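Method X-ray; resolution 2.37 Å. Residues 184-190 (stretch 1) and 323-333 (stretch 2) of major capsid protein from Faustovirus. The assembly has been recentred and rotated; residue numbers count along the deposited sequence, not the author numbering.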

# COMPACT_ATOMS: atom_id res chain seq x y z
N ARG B 184 -3.36 -6.02 22.62
CA ARG B 184 -3.86 -5.55 23.90
C ARG B 184 -4.20 -6.70 24.84
O ARG B 184 -4.14 -6.53 26.06
CB ARG B 184 -5.10 -4.67 23.71
CG ARG B 184 -5.31 -3.71 24.87
CD ARG B 184 -6.59 -2.89 24.73
NE ARG B 184 -6.58 -1.77 25.65
CZ ARG B 184 -7.63 -1.00 25.91
NH1 ARG B 184 -8.79 -1.24 25.32
NH2 ARG B 184 -7.52 0.01 26.77
N LEU B 185 -4.55 -7.87 24.29
CA LEU B 185 -5.00 -8.98 25.12
C LEU B 185 -3.95 -9.37 26.15
O LEU B 185 -4.29 -9.73 27.28
CB LEU B 185 -5.34 -10.18 24.24
CG LEU B 185 -5.89 -11.40 24.97
CD1 LEU B 185 -7.27 -11.11 25.54
CD2 LEU B 185 -5.93 -12.61 24.06
N PHE B 186 -2.68 -9.30 25.78
CA PHE B 186 -1.59 -9.67 26.68
C PHE B 186 -1.12 -8.41 27.40
O PHE B 186 -0.32 -7.64 26.87
CB PHE B 186 -0.45 -10.33 25.91
CG PHE B 186 -0.78 -11.70 25.37
CD1 PHE B 186 -2.02 -12.28 25.62
CD2 PHE B 186 0.14 -12.40 24.61
CE1 PHE B 186 -2.32 -13.53 25.13
CE2 PHE B 186 -0.16 -13.65 24.12
CZ PHE B 186 -1.39 -14.22 24.37
N LYS B 187 -1.64 -8.20 28.61
CA LYS B 187 -1.16 -7.11 29.45
C LYS B 187 0.33 -7.24 29.70
O LYS B 187 1.10 -6.30 29.46
CB LYS B 187 -1.92 -7.07 30.77
CG LYS B 187 -3.34 -6.55 30.69
CD LYS B 187 -3.96 -6.50 32.07
CE LYS B 187 -3.07 -5.74 33.04
NZ LYS B 187 -3.57 -5.82 34.44
N ARG B 188 0.76 -8.39 30.21
CA ARG B 188 2.16 -8.68 30.46
C ARG B 188 2.49 -10.07 29.94
O ARG B 188 1.64 -10.97 29.95
CB ARG B 188 2.51 -8.57 31.95
CG ARG B 188 1.84 -7.41 32.67
CD ARG B 188 2.53 -7.08 33.98
NE ARG B 188 3.74 -6.28 33.78
CZ ARG B 188 3.76 -4.95 33.74
NH1 ARG B 188 2.63 -4.27 33.88
NH2 ARG B 188 4.90 -4.31 33.55
N VAL B 189 3.72 -10.24 29.47
CA VAL B 189 4.23 -11.51 28.98
C VAL B 189 5.59 -11.74 29.62
O VAL B 189 6.50 -10.91 29.47
CB VAL B 189 4.34 -11.54 27.44
CG1 VAL B 189 4.89 -12.88 26.98
CG2 VAL B 189 2.99 -11.26 26.80
N LYS B 190 5.74 -12.85 30.34
CA LYS B 190 6.92 -13.10 31.16
C LYS B 190 7.63 -14.37 30.73
O LYS B 190 7.00 -15.40 30.47
CB LYS B 190 6.54 -13.21 32.64
CG LYS B 190 6.22 -11.88 33.31
CD LYS B 190 5.57 -12.10 34.67
CE LYS B 190 6.38 -13.07 35.53
NZ LYS B 190 5.69 -13.38 36.81
N THR B 323 4.64 -16.85 31.40
CA THR B 323 3.49 -16.34 32.12
C THR B 323 2.87 -15.20 31.32
O THR B 323 3.59 -14.32 30.84
CB THR B 323 3.88 -15.87 33.52
OG1 THR B 323 4.18 -17.00 34.35
CG2 THR B 323 2.76 -15.06 34.16
N VAL B 324 1.55 -15.22 31.19
CA VAL B 324 0.82 -14.24 30.39
C VAL B 324 -0.33 -13.69 31.22
O VAL B 324 -1.18 -14.46 31.69
CB VAL B 324 0.30 -14.83 29.07
CG1 VAL B 324 -0.44 -13.78 28.28
CG2 VAL B 324 1.44 -15.42 28.25
N ASP B 325 -0.36 -12.37 31.40
CA ASP B 325 -1.49 -11.70 32.01
C ASP B 325 -2.48 -11.30 30.92
O ASP B 325 -2.09 -10.75 29.89
CB ASP B 325 -1.04 -10.46 32.79
CG ASP B 325 -0.20 -10.81 34.01
OD1 ASP B 325 -0.25 -11.98 34.45
OD2 ASP B 325 0.51 -9.92 34.52
N ILE B 326 -3.76 -11.59 31.15
CA ILE B 326 -4.80 -11.39 30.15
C ILE B 326 -5.63 -10.18 30.54
O ILE B 326 -6.03 -10.03 31.70
CB ILE B 326 -5.69 -12.65 30.01
CG1 ILE B 326 -4.84 -13.84 29.60
CG2 ILE B 326 -6.80 -12.41 29.00
CD1 ILE B 326 -4.12 -13.65 28.28
N GLU B 327 -5.89 -9.31 29.56
CA GLU B 327 -6.65 -8.09 29.77
C GLU B 327 -8.11 -8.41 30.11
O GLU B 327 -8.62 -9.49 29.80
CB GLU B 327 -6.57 -7.21 28.51
CG GLU B 327 -7.26 -5.86 28.61
CD GLU B 327 -6.65 -4.97 29.67
OE1 GLU B 327 -5.49 -4.54 29.49
OE2 GLU B 327 -7.33 -4.69 30.68
N GLN B 328 -8.76 -7.46 30.77
CA GLN B 328 -10.19 -7.57 31.02
C GLN B 328 -10.96 -7.57 29.71
O GLN B 328 -10.51 -7.02 28.70
CB GLN B 328 -10.67 -6.41 31.90
CG GLN B 328 -9.77 -6.11 33.09
CD GLN B 328 -10.26 -4.93 33.90
OE1 GLN B 328 -11.44 -4.82 34.21
NE2 GLN B 328 -9.34 -4.02 34.25
N GLN B 329 -12.13 -8.21 29.72
CA GLN B 329 -12.93 -8.31 28.50
C GLN B 329 -13.39 -6.93 28.03
O GLN B 329 -13.46 -6.67 26.82
CB GLN B 329 -14.14 -9.22 28.72
CG GLN B 329 -14.94 -9.49 27.46
CD GLN B 329 -16.37 -9.90 27.74
OE1 GLN B 329 -16.96 -9.49 28.74
NE2 GLN B 329 -16.94 -10.70 26.85
N SER B 330 -13.70 -6.04 28.97
CA SER B 330 -14.24 -4.73 28.63
C SER B 330 -13.24 -3.84 27.90
O SER B 330 -13.64 -2.78 27.39
CB SER B 330 -14.72 -4.03 29.90
OG SER B 330 -13.80 -4.19 30.96
N ASN B 331 -11.97 -4.22 27.83
CA ASN B 331 -10.98 -3.48 27.06
C ASN B 331 -10.67 -4.13 25.71
O ASN B 331 -9.88 -3.59 24.94
CB ASN B 331 -9.68 -3.34 27.86
CG ASN B 331 -9.81 -2.37 29.02
OD1 ASN B 331 -10.58 -1.42 28.95
ND2 ASN B 331 -9.05 -2.62 30.08
N ILE B 332 -11.29 -5.27 25.41
CA ILE B 332 -11.04 -6.01 24.18
C ILE B 332 -12.26 -6.01 23.27
O ILE B 332 -12.14 -5.83 22.06
CB ILE B 332 -10.58 -7.45 24.50
CG1 ILE B 332 -9.30 -7.43 25.33
CG2 ILE B 332 -10.39 -8.24 23.21
CD1 ILE B 332 -8.15 -6.70 24.67
N LEU B 333 -13.45 -6.21 23.84
CA LEU B 333 -14.69 -6.33 23.09
C LEU B 333 -15.60 -5.16 23.44
O LEU B 333 -15.75 -4.83 24.62
CB LEU B 333 -15.38 -7.66 23.41
CG LEU B 333 -16.61 -8.07 22.60
CD1 LEU B 333 -16.22 -8.42 21.17
CD2 LEU B 333 -17.30 -9.23 23.28

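The firmest polar links in this contact are backbone to backbone. Two strands, 188-190 and 323-326, run nearly antiparallel, their directions at 171° and their axes 4.7 Å apart at closest approach. At the Lys190–Thr323 pair the hydrogen bonding is reciprocal: Lys190 N donates to Thr323 O at 2.7 Å, and Thr323 N returns the bond to Lys190 O at 2.9 Å. Two residues along each strand, Asp325 N donates to Arg188 O at 2.8 Å, and Glu327 N reaches Leu185 O, also at 2.8 Å, with nearly the same good angle.

Between these last two the ladder loosens. Stretch 1 turns a corner at Lys187, and it is Lys187 N, not Arg188 N, that approaches Asp325 O, at 2.9 Å; the bent angle of 125° makes this bond weak. The corner thus inserts an extra residue opposite the regular spacing of stretch 2, yet the pairing resumes beyond it, with Phe186 facing Ile326. Carbonyl oxygens also receive CA-H contacts, such as Ile326 CA to Leu185 O and Val324 CA to Arg188 O, both 3.4 Å, as is usual where antiparallel strands lie close.

Beyond the strand of stretch 2, one side chain makes a hydrogen bond across the contact. Arg184, extended with its first three chi angles all t, brings NH1 to 2.6 Å from Asn331 O; the distance is short, but the 126° angle marks the bond as weak. The CB of Asn331 lies over one face of the guanidinium. Asn331 is itself held within its own stretch, where ND2 donates to Glu327 OE2 at 2.8 Å with a good angle. One carboxylate therefore helps to hold the 3-10 turn whose backbone oxygen meets Arg184. Lys187 passes the other carboxylate oxygen with its aliphatic portion, CG lying 3.2 Å from Glu327 OE1.

Packing follows the alternation of the strands. Phe186, Val189, Val324 and Ile326 project to one face, where the Phe186 ring is the main platform: Val324 CG1 sits 3.6 Å from the ring centroid, only 17° off the normal, a CH-pi contact over the face. Ile326 CD1 comes to 3.6 Å from Phe186 CE1, while Val189 CG1 and Val324 CG2 touch more loosely at 4.5 Å. The other face carries Arg188, Lys190, Thr323 and Asp325, and is more polar. Leu185 CD1 packs against Ile326 CG2 at 3.7 Å and Ile332 CG1 at 4.2 Å, joining strand to loop. The rule is economical: main-chain hydrogen bonds carry the register, and branched aliphatics and one aromatic fill the buried face.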